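Choline kinase (Streptococcus pneumoniae, PDB 4R78) probably phosphorylates choline with ATP as phosphate donor, and is seen here with AMP in the nucleotide site of its protein kinase-like fold. Local coordinates at residues Leu197-Phe202 and Leu232-Thr237; Asp226-Phe231 and Glu258-Tyr263; Lys128-Leu133 and Glu242-His247; Gly91-Asn96 and Ile213-Ser218. All coordinates share one frame; numbering follows the deposited sequence.

Interaction 1 (Leu197-Phe202 and Leu232-Thr237). With AMP (adenosine monophosphate), chain C.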
# COMPACT_ATOMS: atom_id res chain seq x y z
N LEU A 197 -2.11 0.22 -4.05
CA LEU A 197 -3.05 -0.69 -4.71
C LEU A 197 -2.40 -1.86 -5.47
O LEU A 197 -2.67 -2.09 -6.66
CB LEU A 197 -4.03 0.10 -5.61
CG LEU A 197 -5.00 1.03 -4.87
CD1 LEU A 197 -5.86 1.78 -5.87
CD2 LEU A 197 -5.88 0.28 -3.87
N VAL A 198 -1.54 -2.60 -4.77
CA VAL A 198 -1.08 -3.90 -5.26
C VAL A 198 -2.28 -4.86 -5.33
O VAL A 198 -3.20 -4.75 -4.52
CB VAL A 198 0.07 -4.50 -4.39
CG1 VAL A 198 1.34 -3.68 -4.54
CG2 VAL A 198 -0.34 -4.60 -2.92
N PRO A 199 -2.29 -5.78 -6.31
CA PRO A 199 -3.47 -6.62 -6.46
C PRO A 199 -3.74 -7.52 -5.25
O PRO A 199 -4.90 -7.81 -4.96
CB PRO A 199 -3.17 -7.46 -7.71
CG PRO A 199 -1.73 -7.35 -7.92
CD PRO A 199 -1.27 -6.06 -7.34
N GLU A 200 -2.68 -7.91 -4.54
CA GLU A 200 -2.83 -8.77 -3.36
C GLU A 200 -3.47 -8.05 -2.16
O GLU A 200 -3.72 -8.66 -1.12
CB GLU A 200 -1.51 -9.45 -2.98
CG GLU A 200 -0.40 -8.53 -2.47
CD GLU A 200 0.51 -8.01 -3.58
OE1 GLU A 200 1.64 -7.58 -3.26
OE2 GLU A 200 0.12 -8.01 -4.77
N ASN A 201 -3.73 -6.75 -2.31
CA ASN A 201 -4.51 -6.02 -1.31
C ASN A 201 -6.02 -6.12 -1.54
O ASN A 201 -6.81 -5.53 -0.80
CB ASN A 201 -4.04 -4.56 -1.19
CG ASN A 201 -2.81 -4.42 -0.32
OD1 ASN A 201 -2.43 -5.35 0.40
ND2 ASN A 201 -2.17 -3.26 -0.37
N PHE A 202 -6.41 -6.88 -2.56
CA PHE A 202 -7.81 -7.24 -2.75
C PHE A 202 -7.98 -8.70 -2.39
O PHE A 202 -7.27 -9.57 -2.91
CB PHE A 202 -8.24 -6.99 -4.20
CG PHE A 202 -8.27 -5.54 -4.59
CD1 PHE A 202 -9.45 -4.80 -4.46
CD2 PHE A 202 -7.14 -4.91 -5.10
CE1 PHE A 202 -9.49 -3.46 -4.84
CE2 PHE A 202 -7.17 -3.57 -5.48
CZ PHE A 202 -8.35 -2.84 -5.34
N LEU A 232 0.00 0.08 -12.58
CA LEU A 232 1.41 -0.31 -12.59
C LEU A 232 1.66 -1.64 -11.89
O LEU A 232 2.40 -2.49 -12.40
CB LEU A 232 2.28 0.79 -11.97
CG LEU A 232 3.80 0.68 -12.12
CD1 LEU A 232 4.20 0.68 -13.59
CD2 LEU A 232 4.50 1.81 -11.38
N GLU A 233 1.05 -1.81 -10.72
CA GLU A 233 1.28 -3.01 -9.91
C GLU A 233 0.71 -4.28 -10.53
O GLU A 233 1.20 -5.38 -10.24
CB GLU A 233 0.77 -2.83 -8.47
CG GLU A 233 1.44 -1.68 -7.69
CD GLU A 233 2.85 -1.99 -7.20
OE1 GLU A 233 3.44 -3.03 -7.57
OE2 GLU A 233 3.38 -1.17 -6.42
N SER A 234 -0.30 -4.15 -11.38
CA SER A 234 -0.87 -5.30 -12.09
C SER A 234 -0.49 -5.34 -13.57
O SER A 234 -1.01 -6.18 -14.32
CB SER A 234 -2.39 -5.34 -11.93
OG SER A 234 -2.77 -5.72 -10.62
N GLU A 235 0.40 -4.45 -13.98
CA GLU A 235 0.87 -4.35 -15.37
C GLU A 235 -0.28 -4.37 -16.38
O GLU A 235 -0.32 -5.20 -17.29
CB GLU A 235 1.90 -5.45 -15.67
CG GLU A 235 3.16 -5.37 -14.82
CD GLU A 235 4.26 -6.26 -15.34
OE1 GLU A 235 4.57 -6.20 -16.55
OE2 GLU A 235 4.84 -7.02 -14.53
N PHE A 236 -1.22 -3.45 -16.20
CA PHE A 236 -2.33 -3.29 -17.12
C PHE A 236 -1.82 -2.96 -18.52
O PHE A 236 -0.89 -2.18 -18.69
CB PHE A 236 -3.24 -2.14 -16.67
CG PHE A 236 -4.27 -2.51 -15.62
CD1 PHE A 236 -5.46 -1.80 -15.55
CD2 PHE A 236 -4.05 -3.54 -14.71
CE1 PHE A 236 -6.42 -2.10 -14.59
CE2 PHE A 236 -5.00 -3.86 -13.74
CZ PHE A 236 -6.19 -3.13 -13.69
N THR A 237 -2.45 -3.57 -19.52
CA THR A 237 -2.24 -3.18 -20.91
C THR A 237 -2.94 -1.85 -21.16
O THR A 237 -3.73 -1.40 -20.32
CB THR A 237 -2.86 -4.20 -21.86
OG1 THR A 237 -4.27 -4.28 -21.60
CG2 THR A 237 -2.24 -5.58 -21.66
P AMP C . -0.33 -8.33 1.51
O1P AMP C . 0.56 -7.10 1.52
O2P AMP C . 0.35 -9.58 1.00
O3P AMP C . -1.71 -8.09 0.96
O5' AMP C . -0.59 -8.64 3.07
C5' AMP C . -1.83 -9.21 3.49
C4' AMP C . -2.00 -10.60 2.89
O4' AMP C . -2.49 -11.50 3.88
C3' AMP C . -3.01 -10.59 1.75
O3' AMP C . -2.35 -10.65 0.48
C2' AMP C . -3.88 -11.81 1.98
O2' AMP C . -3.42 -12.91 1.20
C1' AMP C . -3.69 -12.16 3.45
N9 AMP C . -4.85 -11.70 4.25
C8 AMP C . -5.05 -10.45 4.71
N7 AMP C . -6.20 -10.35 5.41
C5 AMP C . -6.77 -11.56 5.42
C6 AMP C . -8.00 -12.15 5.98
N6 AMP C . -8.86 -11.39 6.70
N1 AMP C . -8.24 -13.47 5.77
C2 AMP C . -7.38 -14.23 5.06
N3 AMP C . -6.24 -13.76 4.51
C4 AMP C . -5.88 -12.46 4.65
O HOH W 1 -2.80 -3.61 -9.05
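Val198 and Glu233 bring the two backbones closest, their CA atoms 5.3 Å apart, where a loop with a short 3-10 turn at 199-201 passes the C-terminal end of helix 223-233. The loop continues the His194-Ile195-Asp196 sequence and ends at Asn201, matching the HxDxxxxN catalytic-loop pattern of kinase-like phosphotransferases. Its helical neighbour ends in a Schellman motif, with Glu235 at positive phi. Pairing across the gap is by side chains and water, with no direct hydrogen bond. Glu233 and Val198 run alongside each other in the same direction; a bend at chi2 (-76°) turns the carboxylate aside, along the valine, so that CD sits 3.5 Å from Val198 CG1. That carboxylate's strong polar partner is Arg292, bound to OE2 in a salt bridge, so the valine methyl packs against a group already held. Further along, the ring of Pro199 presses on the serine hydroxyl, CG lying 3.3 Å from Ser234 OG. On the far side of the turn Glu200 O accepts a hydrogen bond of 2.9 Å from O3' of AMP, which links this loop to the nucleotide. A single water bridges the segments: it donates to Leu197 O at 2.8 Å and accepts from Ser234 OG at 2.6 Å.

Interaction 2 (Asp226-Phe231 and Glu258-Tyr263)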
# COMPACT_ATOMS: atom_id res chain seq x y z
N ASP A 226 -3.59 6.64 -7.01
CA ASP A 226 -4.20 5.32 -6.82
C ASP A 226 -4.40 4.60 -8.15
O ASP A 226 -4.16 3.39 -8.25
CB ASP A 226 -5.52 5.43 -6.06
CG ASP A 226 -5.35 5.45 -4.55
OD1 ASP A 226 -4.20 5.36 -4.06
OD2 ASP A 226 -6.38 5.56 -3.87
N LEU A 227 -4.84 5.33 -9.17
CA LEU A 227 -5.02 4.73 -10.49
C LEU A 227 -3.69 4.26 -11.06
O LEU A 227 -3.59 3.13 -11.57
CB LEU A 227 -5.75 5.69 -11.44
CG LEU A 227 -7.28 5.68 -11.36
CD1 LEU A 227 -7.84 6.10 -10.00
CD2 LEU A 227 -7.85 6.54 -12.44
N ALA A 228 -2.66 5.09 -10.95
CA ALA A 228 -1.31 4.72 -11.37
C ALA A 228 -0.84 3.44 -10.68
O ALA A 228 -0.29 2.55 -11.33
CB ALA A 228 -0.34 5.85 -11.13
N ALA A 229 -1.08 3.34 -9.37
CA ALA A 229 -0.66 2.17 -8.61
C ALA A 229 -1.38 0.90 -9.06
O ALA A 229 -0.74 -0.12 -9.29
CB ALA A 229 -0.84 2.40 -7.11
N LEU A 230 -2.70 0.97 -9.17
CA LEU A 230 -3.48 -0.17 -9.65
C LEU A 230 -2.94 -0.65 -11.00
O LEU A 230 -2.66 -1.84 -11.18
CB LEU A 230 -4.96 0.20 -9.78
CG LEU A 230 -5.90 -0.94 -10.19
CD1 LEU A 230 -6.16 -1.89 -9.03
CD2 LEU A 230 -7.20 -0.37 -10.73
N PHE A 231 -2.76 0.29 -11.92
CA PHE A 231 -2.33 -0.02 -13.28
C PHE A 231 -0.91 -0.58 -13.30
O PHE A 231 -0.65 -1.60 -13.93
CB PHE A 231 -2.39 1.24 -14.16
CG PHE A 231 -3.78 1.76 -14.42
CD1 PHE A 231 -4.91 1.07 -14.00
CD2 PHE A 231 -3.95 2.95 -15.12
CE1 PHE A 231 -6.19 1.56 -14.26
CE2 PHE A 231 -5.21 3.45 -15.39
CZ PHE A 231 -6.34 2.76 -14.96
N GLU A 258 -2.02 12.19 -17.98
CA GLU A 258 -0.67 12.70 -17.70
C GLU A 258 -0.29 12.51 -16.23
O GLU A 258 0.84 12.11 -15.94
CB GLU A 258 -0.50 14.16 -18.12
CG GLU A 258 0.96 14.61 -18.04
CD GLU A 258 1.20 16.04 -18.49
OE1 GLU A 258 0.25 16.72 -18.92
OE2 GLU A 258 2.37 16.48 -18.40
N LYS A 259 -1.22 12.77 -15.32
CA LYS A 259 -0.97 12.57 -13.90
C LYS A 259 -0.67 11.10 -13.61
O LYS A 259 0.23 10.79 -12.85
CB LYS A 259 -2.14 13.05 -13.04
CG LYS A 259 -2.19 14.55 -12.81
CD LYS A 259 -3.40 14.88 -11.95
CE LYS A 259 -3.42 16.34 -11.56
NZ LYS A 259 -4.69 16.64 -10.84
N ILE A 260 -1.44 10.20 -14.22
CA ILE A 260 -1.19 8.77 -14.08
C ILE A 260 0.25 8.43 -14.49
O ILE A 260 0.96 7.73 -13.76
CB ILE A 260 -2.22 7.92 -14.86
CG1 ILE A 260 -3.60 8.07 -14.21
CG2 ILE A 260 -1.81 6.44 -14.90
CD1 ILE A 260 -4.75 7.53 -15.06
N ALA A 261 0.68 8.94 -15.65
CA ALA A 261 2.02 8.67 -16.15
C ALA A 261 3.09 9.18 -15.17
O ALA A 261 4.08 8.49 -14.90
CB ALA A 261 2.21 9.30 -17.53
N ILE A 262 2.88 10.38 -14.64
CA ILE A 262 3.81 10.98 -13.68
C ILE A 262 3.87 10.19 -12.37
O ILE A 262 4.96 9.91 -11.86
CB ILE A 262 3.46 12.47 -13.42
CG1 ILE A 262 3.75 13.30 -14.68
CG2 ILE A 262 4.25 13.01 -12.22
CD1 ILE A 262 3.17 14.71 -14.68
N TYR A 263 2.72 9.80 -11.85
CA TYR A 263 2.68 9.05 -10.59
C TYR A 263 3.28 7.65 -10.69
O TYR A 263 3.85 7.17 -9.72
CB TYR A 263 1.27 9.03 -9.98
CG TYR A 263 0.85 10.38 -9.44
CD1 TYR A 263 1.69 11.11 -8.59
CD2 TYR A 263 -0.38 10.94 -9.77
CE1 TYR A 263 1.32 12.35 -8.09
CE2 TYR A 263 -0.77 12.19 -9.28
CZ TYR A 263 0.09 12.88 -8.44
OH TYR A 263 -0.28 14.11 -7.94
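Ile260 reaches Ala228, Leu227 and Phe231 through both of its branches: at chi1 -68° its CG2 methyl stands opposite the backbone N, while CG1 runs beside that N and carries CD1 outward. CG2 lies 4.1 Å from Ala228 CB and 4.1 Å from Phe231 CD2, at a slant to the ring. CD1 comes 4.2 Å from Leu227 CD2 and 4.1 Å from Phe231 CE2, so both branches touch the phenylalanine. Helices 223-233 and 257-280, in the helical part of the kinase-like fold, meet here with their segment axes 8.2 Å apart and a crossing angle of -63°. The small Ala228 sits at the crossing, consistent with the close approach: its CB settles 3.5 Å from Ile260 O and 3.7 Å from Tyr263 CB. The tyrosine contributes its CB here while its ring turns off toward Leu183 of helix 179-186. Within its own helix, Leu227 O lies above one face of the Phe231 ring, displaced toward the rim. Leu245 of helix 238-248 packs on Leu227. With neither hydrogen bond nor charge pair across it, the contact rests mainly on burial of apolar groups, with the Ala228 methyl also against the Ile260 carbonyl.

Interaction 3 (Lys128-Leu133 and Glu242-His247)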
# COMPACT_ATOMS: atom_id res chain seq x y z
N LYS A 128 -16.43 -4.73 -10.15
CA LYS A 128 -16.39 -4.54 -8.70
C LYS A 128 -15.35 -3.51 -8.28
O LYS A 128 -15.58 -2.72 -7.36
CB LYS A 128 -16.09 -5.86 -7.98
CG LYS A 128 -17.18 -6.91 -8.04
CD LYS A 128 -16.78 -8.12 -7.21
CE LYS A 128 -17.87 -9.18 -7.17
NZ LYS A 128 -17.46 -10.34 -6.32
N ILE A 129 -14.19 -3.53 -8.93
CA ILE A 129 -13.05 -2.73 -8.47
C ILE A 129 -13.18 -1.24 -8.82
O ILE A 129 -12.78 -0.39 -8.02
CB ILE A 129 -11.70 -3.33 -8.91
CG1 ILE A 129 -11.52 -4.69 -8.22
CG2 ILE A 129 -10.53 -2.42 -8.53
CD1 ILE A 129 -10.59 -5.63 -8.92
N ALA A 130 -13.73 -0.93 -9.99
CA ALA A 130 -13.95 0.48 -10.33
C ALA A 130 -14.87 1.19 -9.32
O ALA A 130 -14.52 2.26 -8.83
CB ALA A 130 -14.43 0.65 -11.77
N PRO A 131 -16.03 0.58 -8.99
CA PRO A 131 -16.87 1.16 -7.94
C PRO A 131 -16.17 1.28 -6.58
O PRO A 131 -16.40 2.25 -5.86
CB PRO A 131 -18.04 0.18 -7.85
CG PRO A 131 -18.15 -0.36 -9.22
CD PRO A 131 -16.73 -0.52 -9.69
N ILE A 132 -15.30 0.32 -6.25
CA ILE A 132 -14.55 0.40 -4.99
C ILE A 132 -13.67 1.65 -4.95
O ILE A 132 -13.65 2.37 -3.96
CB ILE A 132 -13.72 -0.88 -4.72
CG1 ILE A 132 -14.63 -2.03 -4.26
CG2 ILE A 132 -12.62 -0.62 -3.67
CD1 ILE A 132 -13.94 -3.38 -4.20
N LEU A 133 -12.95 1.91 -6.04
CA LEU A 133 -12.08 3.08 -6.09
C LEU A 133 -12.89 4.37 -6.07
O LEU A 133 -12.48 5.35 -5.45
CB LEU A 133 -11.12 3.02 -7.27
CG LEU A 133 -10.00 1.97 -7.19
CD1 LEU A 133 -8.87 2.32 -8.14
CD2 LEU A 133 -9.48 1.79 -5.76
N GLU A 242 -7.63 1.77 -20.43
CA GLU A 242 -8.74 2.51 -21.04
C GLU A 242 -10.11 2.01 -20.58
O GLU A 242 -11.00 2.81 -20.27
CB GLU A 242 -8.63 2.49 -22.57
CG GLU A 242 -7.47 3.32 -23.10
CD GLU A 242 -7.49 4.75 -22.57
OE1 GLU A 242 -8.36 5.54 -23.00
OE2 GLU A 242 -6.62 5.09 -21.74
N THR A 243 -10.26 0.69 -20.52
CA THR A 243 -11.51 0.09 -20.07
C THR A 243 -11.77 0.42 -18.60
O THR A 243 -12.88 0.80 -18.24
CB THR A 243 -11.52 -1.44 -20.32
OG1 THR A 243 -11.35 -1.69 -21.72
CG2 THR A 243 -12.83 -2.07 -19.86
N PHE A 244 -10.75 0.29 -17.76
CA PHE A 244 -10.92 0.61 -16.35
C PHE A 244 -11.28 2.08 -16.15
O PHE A 244 -12.18 2.39 -15.37
CB PHE A 244 -9.69 0.25 -15.51
CG PHE A 244 -9.95 0.32 -14.04
CD1 PHE A 244 -10.38 -0.81 -13.34
CD2 PHE A 244 -9.82 1.52 -13.34
CE1 PHE A 244 -10.65 -0.75 -11.98
CE2 PHE A 244 -10.09 1.59 -11.97
CZ PHE A 244 -10.50 0.46 -11.29
N LEU A 245 -10.58 2.97 -16.84
CA LEU A 245 -10.86 4.40 -16.74
C LEU A 245 -12.28 4.73 -17.17
O LEU A 245 -12.94 5.56 -16.55
CB LEU A 245 -9.84 5.22 -17.52
CG LEU A 245 -8.39 5.20 -17.00
CD1 LEU A 245 -7.44 5.89 -17.96
CD2 LEU A 245 -8.30 5.81 -15.61
N SER A 246 -12.76 4.07 -18.22
CA SER A 246 -14.14 4.27 -18.67
C SER A 246 -15.15 3.94 -17.57
O SER A 246 -16.11 4.69 -17.36
CB SER A 246 -14.43 3.46 -19.93
OG SER A 246 -15.73 3.75 -20.41
N HIS A 247 -14.92 2.83 -16.86
CA HIS A 247 -15.74 2.42 -15.73
C HIS A 247 -15.62 3.38 -14.54
O HIS A 247 -16.62 3.71 -13.89
CB HIS A 247 -15.32 1.02 -15.26
CG HIS A 247 -15.79 -0.10 -16.14
ND1 HIS A 247 -16.63 -1.09 -15.70
CD2 HIS A 247 -15.50 -0.40 -17.43
CE1 HIS A 247 -16.86 -1.95 -16.68
NE2 HIS A 247 -16.19 -1.55 -17.74
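Phe244 lays its ring against Ala130, with Ile129 and Leu133 approaching from other directions, and most of the contact gathers round this ring. Its CG lies opposite the backbone N (chi1 -168°), which swings the ring out from helix 238-248 until its far end meets helix 126-137. Ala130 CB stands over one face, 4.0 Å from Phe244 CZ, and the alanine backbone is nearer still, with its CA 3.6 Å from CZ. Ile129 comes in at the ring edge, near the ring plane, CG2 being 3.8 Å from Phe244 CE1. Leu133 adds CD1 at 4.0 Å from Phe244 CZ, slanting onto the ring; both it and Ile129 run roughly at right angles to the phenylalanine side chain. Beside this group Ala130 CB touches His247 CB at 3.6 Å, while the imidazole of this exposed residue leads away from helix 126-137. The short segments cross at -53° with axes 9.4 Å apart, a spacing that leaves room for the ring between them. Pro131 kinks helix 126-137 just past the alanine, since its N cannot bond to the preceding turn. Leu230 of helix 223-233 also packs on the ring, and Phe126 meets it edge-to-face. Every atom pair that meets here across the segments is apolar or backbone against ring, so dispersion and exclusion of water, not polar bonding, join these helices of the kinase-like fold.

Interaction 4 (Gly91-Asn96 and Ile213-Ser218). With AMP (adenosine monophosphate), chain C.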
# COMPACT_ATOMS: atom_id res chain seq x y z
N GLY A 91 -17.02 0.01 4.49
CA GLY A 91 -17.17 -1.44 4.35
C GLY A 91 -16.17 -2.09 3.40
O GLY A 91 -16.41 -3.19 2.90
N LEU A 92 -15.05 -1.41 3.15
CA LEU A 92 -14.05 -1.90 2.21
C LEU A 92 -13.03 -2.82 2.86
O LEU A 92 -12.69 -3.87 2.32
CB LEU A 92 -13.36 -0.74 1.50
CG LEU A 92 -14.22 0.14 0.59
CD1 LEU A 92 -13.40 1.30 0.04
CD2 LEU A 92 -14.84 -0.67 -0.54
N ASP A 93 -12.54 -2.42 4.03
CA ASP A 93 -11.52 -3.18 4.74
C ASP A 93 -12.17 -4.29 5.56
O ASP A 93 -13.37 -4.24 5.86
CB ASP A 93 -10.74 -2.22 5.66
CG ASP A 93 -9.35 -2.75 6.05
OD1 ASP A 93 -8.97 -3.89 5.73
OD2 ASP A 93 -8.64 -1.98 6.73
N VAL A 94 -11.37 -5.29 5.92
CA VAL A 94 -11.78 -6.33 6.85
C VAL A 94 -11.83 -5.78 8.28
O VAL A 94 -11.39 -4.66 8.56
CB VAL A 94 -10.86 -7.58 6.78
CG1 VAL A 94 -10.88 -8.18 5.38
CG2 VAL A 94 -9.43 -7.23 7.20
N LYS A 95 -12.38 -6.58 9.20
CA LYS A 95 -12.54 -6.17 10.59
C LYS A 95 -11.21 -6.09 11.35
O LYS A 95 -10.39 -7.01 11.29
CB LYS A 95 -13.48 -7.13 11.31
CG LYS A 95 -13.84 -6.70 12.72
CD LYS A 95 -14.58 -7.80 13.44
CE LYS A 95 -15.15 -7.32 14.76
NZ LYS A 95 -16.25 -6.33 14.57
N ASN A 96 -11.03 -4.98 12.07
CA ASN A 96 -9.87 -4.79 12.93
C ASN A 96 -10.18 -5.08 14.40
O ASN A 96 -11.22 -4.65 14.91
CB ASN A 96 -9.34 -3.35 12.80
CG ASN A 96 -8.11 -3.10 13.64
OD1 ASN A 96 -7.05 -3.69 13.41
ND2 ASN A 96 -8.24 -2.23 14.63
N ILE A 213 -7.76 -4.18 1.44
CA ILE A 213 -7.10 -4.25 2.75
C ILE A 213 -5.78 -3.48 2.78
O ILE A 213 -5.36 -2.91 1.77
CB ILE A 213 -6.86 -5.72 3.18
CG1 ILE A 213 -5.83 -6.39 2.25
CG2 ILE A 213 -8.18 -6.48 3.24
CD1 ILE A 213 -5.26 -7.69 2.79
N ASP A 214 -5.16 -3.46 3.96
CA ASP A 214 -3.81 -2.92 4.17
C ASP A 214 -3.70 -1.44 3.82
O ASP A 214 -3.01 -1.04 2.87
CB ASP A 214 -2.76 -3.79 3.47
CG ASP A 214 -2.52 -5.12 4.18
OD1 ASP A 214 -3.14 -5.37 5.24
OD2 ASP A 214 -1.70 -5.91 3.68
N TRP A 215 -4.38 -0.64 4.62
CA TRP A 215 -4.46 0.81 4.44
C TRP A 215 -3.35 1.57 5.17
O TRP A 215 -3.49 2.76 5.44
CB TRP A 215 -5.84 1.29 4.91
CG TRP A 215 -6.97 0.78 4.05
CD1 TRP A 215 -7.47 -0.49 4.02
CD2 TRP A 215 -7.72 1.53 3.10
NE1 TRP A 215 -8.49 -0.58 3.10
CE2 TRP A 215 -8.66 0.65 2.52
CE3 TRP A 215 -7.68 2.86 2.66
CZ2 TRP A 215 -9.57 1.06 1.53
CZ3 TRP A 215 -8.58 3.27 1.69
CH2 TRP A 215 -9.51 2.37 1.14
N GLU A 216 -2.24 0.89 5.46
CA GLU A 216 -1.14 1.50 6.23
C GLU A 216 -0.56 2.78 5.63
O GLU A 216 0.01 3.60 6.35
CB GLU A 216 -0.00 0.50 6.48
CG GLU A 216 -0.29 -0.53 7.57
CD GLU A 216 -1.46 -1.44 7.23
OE1 GLU A 216 -1.51 -1.94 6.08
OE2 GLU A 216 -2.32 -1.65 8.11
N TYR A 217 -0.68 2.93 4.31
CA TYR A 217 -0.15 4.11 3.63
C TYR A 217 -1.20 5.16 3.33
O TYR A 217 -0.88 6.22 2.78
CB TYR A 217 0.58 3.69 2.35
CG TYR A 217 1.77 2.79 2.62
CD1 TYR A 217 3.01 3.33 2.96
CD2 TYR A 217 1.65 1.41 2.55
CE1 TYR A 217 4.10 2.51 3.22
CE2 TYR A 217 2.73 0.58 2.81
CZ TYR A 217 3.95 1.14 3.14
OH TYR A 217 5.03 0.31 3.39
N SER A 218 -2.45 4.88 3.71
CA SER A 218 -3.57 5.75 3.33
C SER A 218 -3.35 7.20 3.76
O SER A 218 -2.84 7.48 4.86
CB SER A 218 -4.92 5.21 3.83
OG SER A 218 -5.07 5.36 5.23
P AMP C . -0.33 -8.33 1.51
O1P AMP C . 0.56 -7.10 1.52
O2P AMP C . 0.35 -9.58 1.00
O3P AMP C . -1.71 -8.09 0.96
O5' AMP C . -0.59 -8.64 3.07
C5' AMP C . -1.83 -9.21 3.49
C4' AMP C . -2.00 -10.60 2.89
O4' AMP C . -2.49 -11.50 3.88
C3' AMP C . -3.01 -10.59 1.75
O3' AMP C . -2.35 -10.65 0.48
C2' AMP C . -3.88 -11.81 1.98
O2' AMP C . -3.42 -12.91 1.20
C1' AMP C . -3.69 -12.16 3.45
N9 AMP C . -4.85 -11.70 4.25
C8 AMP C . -5.05 -10.45 4.71
N7 AMP C . -6.20 -10.35 5.41
C5 AMP C . -6.77 -11.56 5.42
C6 AMP C . -8.00 -12.15 5.98
N6 AMP C . -8.86 -11.39 6.70
N1 AMP C . -8.24 -13.47 5.77
C2 AMP C . -7.38 -14.23 5.06
N3 AMP C . -6.24 -13.76 4.51
C4 AMP C . -5.88 -12.46 4.65
O HOH W 2 -6.41 -4.77 6.41
O HOH W 3 -5.86 -1.73 6.84
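Asp93 faces Ile213 and Trp215 with its carboxylate, and two waters bridge the loops. One donates to Asp93 OD1 at 2.8 Å and accepts from Asp214 N; the other donates to Asp93 OD2 at 2.8 Å and accepts from Trp215 N, sitting in the indole plane at the ring edge. Each carboxylate oxygen thus reaches a successive backbone N-H of the opposite loop. OD1 also takes a weak, bent bond from Val94 N.

Van der Waals contact follows the same carboxylate. Asp93 OD1 lies 3.5 Å from Ile213 CA. With CG set opposite the backbone N (chi1 -159°), Asp93 runs past the indole in the reverse direction, their planes 40° apart and Asp93 OD2 3.3 Å from Trp215 CD1. The indole N-H is turned elsewhere, to Leu212 O. Asp214, just past strand 210-212, probably takes the place of the DFG aspartate of protein kinases, next to the nucleotide; Ile213 comes immediately before it.

Apolar pairs flank this centre. Leu92 CD1 packs on Trp215 CZ2 at 4.1 Å, and Val94 CG1 meets Ile213 CG2 at 3.8 Å.

Toward the nucleotide, Ile213 CG1 is wedged between its own backbone N and carbonyl carbon (chi1 67°), which sends CD1 to AMP C8 at 3.4 Å. Asp214, salt-bridged through OD1 to Lys106, holds OD2 3.0 Å from AMP O5'.

Overall arrangement
All four contacts are largely buried, but their chemistry changes with distance from the nucleotide. Interactions 1 and 4 touch AMP and use waters and carboxylates beside apolar atoms; their segments also join directly, Asn201 O lying 2.8 Å from Ile213 N. Interactions 2 and 3 are apolar helix-helix packing without hydrogen bonds across the segments, though the exposed His247 takes interaction 3 to the surface. Helix 223-233 serves both interaction 1, at its end, and interaction 2, along its flank. Helix 238-248 of interaction 3 packs against it, Phe244 meeting Phe231. Leu197 extends interaction 1 to Leu133 of interaction 3, whereas interactions 2 and 4 do not touch, their centres about 21 Å apart.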